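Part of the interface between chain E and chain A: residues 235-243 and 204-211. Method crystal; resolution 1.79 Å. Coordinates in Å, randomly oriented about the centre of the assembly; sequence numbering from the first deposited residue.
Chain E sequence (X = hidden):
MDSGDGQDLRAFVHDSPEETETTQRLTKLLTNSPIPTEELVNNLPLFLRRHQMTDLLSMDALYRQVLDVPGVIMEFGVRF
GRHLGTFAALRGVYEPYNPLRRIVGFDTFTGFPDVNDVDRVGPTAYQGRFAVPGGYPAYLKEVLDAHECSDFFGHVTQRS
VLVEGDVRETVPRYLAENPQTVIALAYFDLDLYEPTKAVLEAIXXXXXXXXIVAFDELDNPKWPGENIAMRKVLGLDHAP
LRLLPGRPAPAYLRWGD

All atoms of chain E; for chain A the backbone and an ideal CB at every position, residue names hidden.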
# COMPACT_ATOMS: atom_id res chain seq x y z
N GLY E 235 -20.06 7.76 -26.20
CA GLY E 235 -18.67 7.84 -26.59
C GLY E 235 -17.84 6.76 -25.92
O GLY E 235 -18.08 6.39 -24.76
N LEU E 236 -16.84 6.25 -26.64
CA LEU E 236 -16.05 5.15 -26.09
C LEU E 236 -15.15 5.62 -24.95
O LEU E 236 -14.73 4.78 -24.15
CB LEU E 236 -15.21 4.50 -27.19
CG LEU E 236 -16.04 3.61 -28.15
CD1 LEU E 236 -15.25 3.30 -29.41
CD2 LEU E 236 -16.55 2.31 -27.46
N ASP E 237 -14.91 6.92 -24.82
CA ASP E 237 -14.12 7.45 -23.71
C ASP E 237 -15.00 8.14 -22.66
O ASP E 237 -14.50 8.87 -21.81
CB ASP E 237 -13.00 8.36 -24.21
CG ASP E 237 -13.49 9.68 -24.80
OD1 ASP E 237 -14.71 9.86 -24.96
OD2 ASP E 237 -12.63 10.55 -25.11
N HIS E 238 -16.31 7.85 -22.64
CA HIS E 238 -17.16 8.36 -21.56
C HIS E 238 -16.66 7.88 -20.19
O HIS E 238 -16.68 8.64 -19.21
CB HIS E 238 -18.62 7.89 -21.76
CG HIS E 238 -19.62 8.67 -20.97
ND1 HIS E 238 -20.04 8.28 -19.71
CD2 HIS E 238 -20.25 9.84 -21.23
CE1 HIS E 238 -20.89 9.18 -19.24
NE2 HIS E 238 -21.05 10.12 -20.15
N ALA E 239 -16.23 6.62 -20.14
CA ALA E 239 -15.70 5.97 -18.95
C ALA E 239 -14.66 4.96 -19.43
O ALA E 239 -14.51 4.74 -20.64
CB ALA E 239 -16.83 5.28 -18.17
N PRO E 240 -13.90 4.36 -18.51
CA PRO E 240 -12.84 3.42 -18.94
C PRO E 240 -13.41 2.04 -19.25
O PRO E 240 -13.88 1.33 -18.35
CB PRO E 240 -11.88 3.39 -17.74
CG PRO E 240 -12.32 4.53 -16.80
CD PRO E 240 -13.80 4.64 -17.07
N LEU E 241 -13.40 1.67 -20.52
CA LEU E 241 -13.80 0.32 -20.91
C LEU E 241 -12.65 -0.65 -20.64
O LEU E 241 -11.49 -0.36 -20.95
CB LEU E 241 -14.20 0.31 -22.38
CG LEU E 241 -15.61 0.85 -22.64
CD1 LEU E 241 -15.73 1.22 -24.06
CD2 LEU E 241 -16.66 -0.20 -22.29
N ARG E 242 -12.97 -1.78 -20.02
CA ARG E 242 -11.98 -2.76 -19.57
C ARG E 242 -12.36 -4.16 -20.03
O ARG E 242 -13.55 -4.47 -20.23
CB ARG E 242 -11.85 -2.74 -18.06
CG ARG E 242 -11.27 -1.44 -17.48
CD ARG E 242 -9.81 -1.27 -17.88
NE ARG E 242 -9.21 -0.04 -17.38
CZ ARG E 242 -9.12 1.10 -18.07
NH1 ARG E 242 -9.59 1.19 -19.32
NH2 ARG E 242 -8.54 2.14 -17.50
N LEU E 243 -11.33 -5.00 -20.18
CA LEU E 243 -11.44 -6.45 -20.26
C LEU E 243 -11.01 -7.07 -18.94
O LEU E 243 -10.24 -6.48 -18.19
CB LEU E 243 -10.54 -7.03 -21.35
CG LEU E 243 -10.72 -6.57 -22.77
CD1 LEU E 243 -9.71 -7.27 -23.70
CD2 LEU E 243 -12.13 -6.90 -23.19
N UNK A 204 -9.49 9.45 -32.74
CA UNK A 204 -9.98 9.89 -31.43
C UNK A 204 -11.30 9.25 -31.02
O UNK A 204 -11.39 8.78 -29.88
CB UNK A 204 -10.14 11.41 -31.43
N UNK A 205 -12.33 9.13 -31.88
CA UNK A 205 -13.59 8.51 -31.44
C UNK A 205 -13.50 7.05 -31.06
O UNK A 205 -14.49 6.50 -30.52
CB UNK A 205 -14.64 8.65 -32.55
N UNK A 206 -12.38 6.37 -31.34
CA UNK A 206 -12.26 4.95 -31.09
C UNK A 206 -11.41 4.63 -29.86
O UNK A 206 -11.21 3.44 -29.56
CB UNK A 206 -11.67 4.26 -32.32
N UNK A 207 -10.92 5.64 -29.15
CA UNK A 207 -10.15 5.43 -27.94
C UNK A 207 -11.08 5.36 -26.74
O UNK A 207 -12.13 6.01 -26.72
CB UNK A 207 -9.11 6.54 -27.76
N UNK A 208 -10.68 4.61 -25.73
CA UNK A 208 -11.36 4.67 -24.44
C UNK A 208 -10.37 5.24 -23.42
O UNK A 208 -9.18 5.40 -23.69
CB UNK A 208 -11.87 3.29 -24.01
N UNK A 209 -10.88 5.60 -22.25
CA UNK A 209 -9.97 5.98 -21.18
C UNK A 209 -9.14 4.75 -20.82
O UNK A 209 -9.69 3.67 -20.56
CB UNK A 209 -10.73 6.52 -19.96
N UNK A 210 -7.83 4.91 -20.86
CA UNK A 210 -6.90 3.83 -20.67
C UNK A 210 -6.23 3.36 -21.96
O UNK A 210 -5.18 2.69 -21.88
CB UNK A 210 -7.62 2.66 -20.01
N UNK A 211 -6.78 3.70 -23.13
CA UNK A 211 -6.07 3.43 -24.37
C UNK A 211 -4.72 4.15 -24.35
O UNK A 211 -4.59 5.23 -23.79
CB UNK A 211 -6.90 3.86 -25.58

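Position 204 opens a 3-10 segment. Its CA-to-CB bond points sideways, and the ideal CB has nothing of chain E within 5.5 Å. Many residues would fit, but the carboxylate of Asp E237 lies farther along, so a long polar or basic chain could make use of it. The residue is Arg A204. It extends with chi1 to chi3 all t. Two waters link it to Asp E237: one accepts from Arg A204 NE at 2.9 Å, the other from Arg A204 NH2 at 3.1 Å, and each donates to Asp E237 OD2 at 2.8 Å.

Position 205 points away from chain E into space free of it. Phi is -64°, which proline tolerates, as do most residues. Pro A205 is found here. Its backbone makes the contacts: Pro A205 O is 3.5 Å from Leu E236 CD1, and it accepts from a water that in turn accepts from Leu E236 N.

Position 206 also points away. The nearest chain E atom to the ideal CB is Leu E236 CD1, at 4.7 Å, so the contact asks for little and large side chains have room. Tyr A206 has chi1 m. Its CA is 3.8 Å from Leu E236 CD1, and its ring runs on beyond the contact.

Position 207 again points away, and chain E sets no demand on its side chain. The residue is Leu A207. Its carbonyl matters more here: Leu A207 O packs 3.5 Å from Leu E236 CB.

Position 208 is tight and polar. Its CA-to-CB bond points sideways, and its ideal CB is only 3.2 Å from Leu E236 O, with Leu E241 CB at 4.1 Å and Ala E239 O at 4.5 Å. The site offers both carbonyl acceptors and the N-H of Leu E241. A small side chain is needed, and a hydroxyl, as in serine or threonine, could both donate and accept. The residue is Thr A208, with chi1 t. Thr A208 OG1 donates to Leu E236 O at 2.8 Å and accepts from Leu E241 N at 3.0 Å, the latter nearly straight at 168°.

Position 209 points toward chain E, its ideal CB 3.9 Å from Pro E240 CA. Carbonyls of Asp E237 and His E238 lie farther along, so a long aliphatic or basic chain would suit. Lys A209 is nearly fully extended beyond chi1 m. Its CE lies 3.3 Å from Asp E237 O and 3.7 Å from His E238 O, while NZ is satisfied elsewhere in the structure. Arg E242 NH1 donates to Lys A209 O at 2.8 Å, at the guanidinium edge.

Position 210 has phi 105° and psi -17°. A CB would jam against the preceding carbonyl and sit 2.5 Å from Arg E242 NH1. Both facts call for glycine, and Gly A210 is found. Its CA is 3.9 Å from Arg E242 NH2.

Position 211 makes no contact with chain E, which leaves the choice open. Ser A211 closes the type II turn; Ser A211 OG accepts from Thr A208 N at 3.0 Å.

Chain A (204-211) RPYLTKGS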
# COMPACT_ATOMS: atom_id res chain seq x y z
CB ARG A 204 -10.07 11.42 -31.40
CG ARG A 204 -10.48 11.96 -30.05
CD ARG A 204 -10.46 13.47 -29.98
NE ARG A 204 -10.85 13.87 -28.63
CZ ARG A 204 -10.56 15.03 -28.08
NH1 ARG A 204 -9.89 15.96 -28.75
NH2 ARG A 204 -10.96 15.27 -26.84
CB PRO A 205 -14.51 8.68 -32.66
CG PRO A 205 -13.88 9.76 -33.49
CD PRO A 205 -12.41 9.61 -33.27
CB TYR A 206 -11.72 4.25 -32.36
CG TYR A 206 -12.64 4.54 -33.55
CD1 TYR A 206 -13.70 3.70 -33.86
CD2 TYR A 206 -12.47 5.70 -34.31
CE1 TYR A 206 -14.57 3.99 -34.91
CE2 TYR A 206 -13.34 5.99 -35.36
CZ TYR A 206 -14.38 5.13 -35.65
OH TYR A 206 -15.25 5.41 -36.69
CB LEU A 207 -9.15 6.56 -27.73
CG LEU A 207 -8.15 6.81 -28.87
CD1 LEU A 207 -7.45 8.12 -28.67
CD2 LEU A 207 -7.13 5.67 -28.91
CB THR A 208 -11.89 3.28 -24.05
OG1 THR A 208 -12.73 3.37 -22.89
CG2 THR A 208 -10.74 2.28 -23.76
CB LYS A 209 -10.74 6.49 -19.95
CG LYS A 209 -11.62 7.73 -20.17
CD LYS A 209 -12.14 8.21 -18.79
CE LYS A 209 -13.11 9.36 -18.86
NZ LYS A 209 -13.47 9.71 -17.45
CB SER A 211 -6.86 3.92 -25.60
OG SER A 211 -8.08 3.19 -25.81
O HOH W 1 -12.83 12.08 -27.39
O HOH W 2 -11.75 13.14 -24.71
O HOH W 3 -16.47 7.68 -29.23
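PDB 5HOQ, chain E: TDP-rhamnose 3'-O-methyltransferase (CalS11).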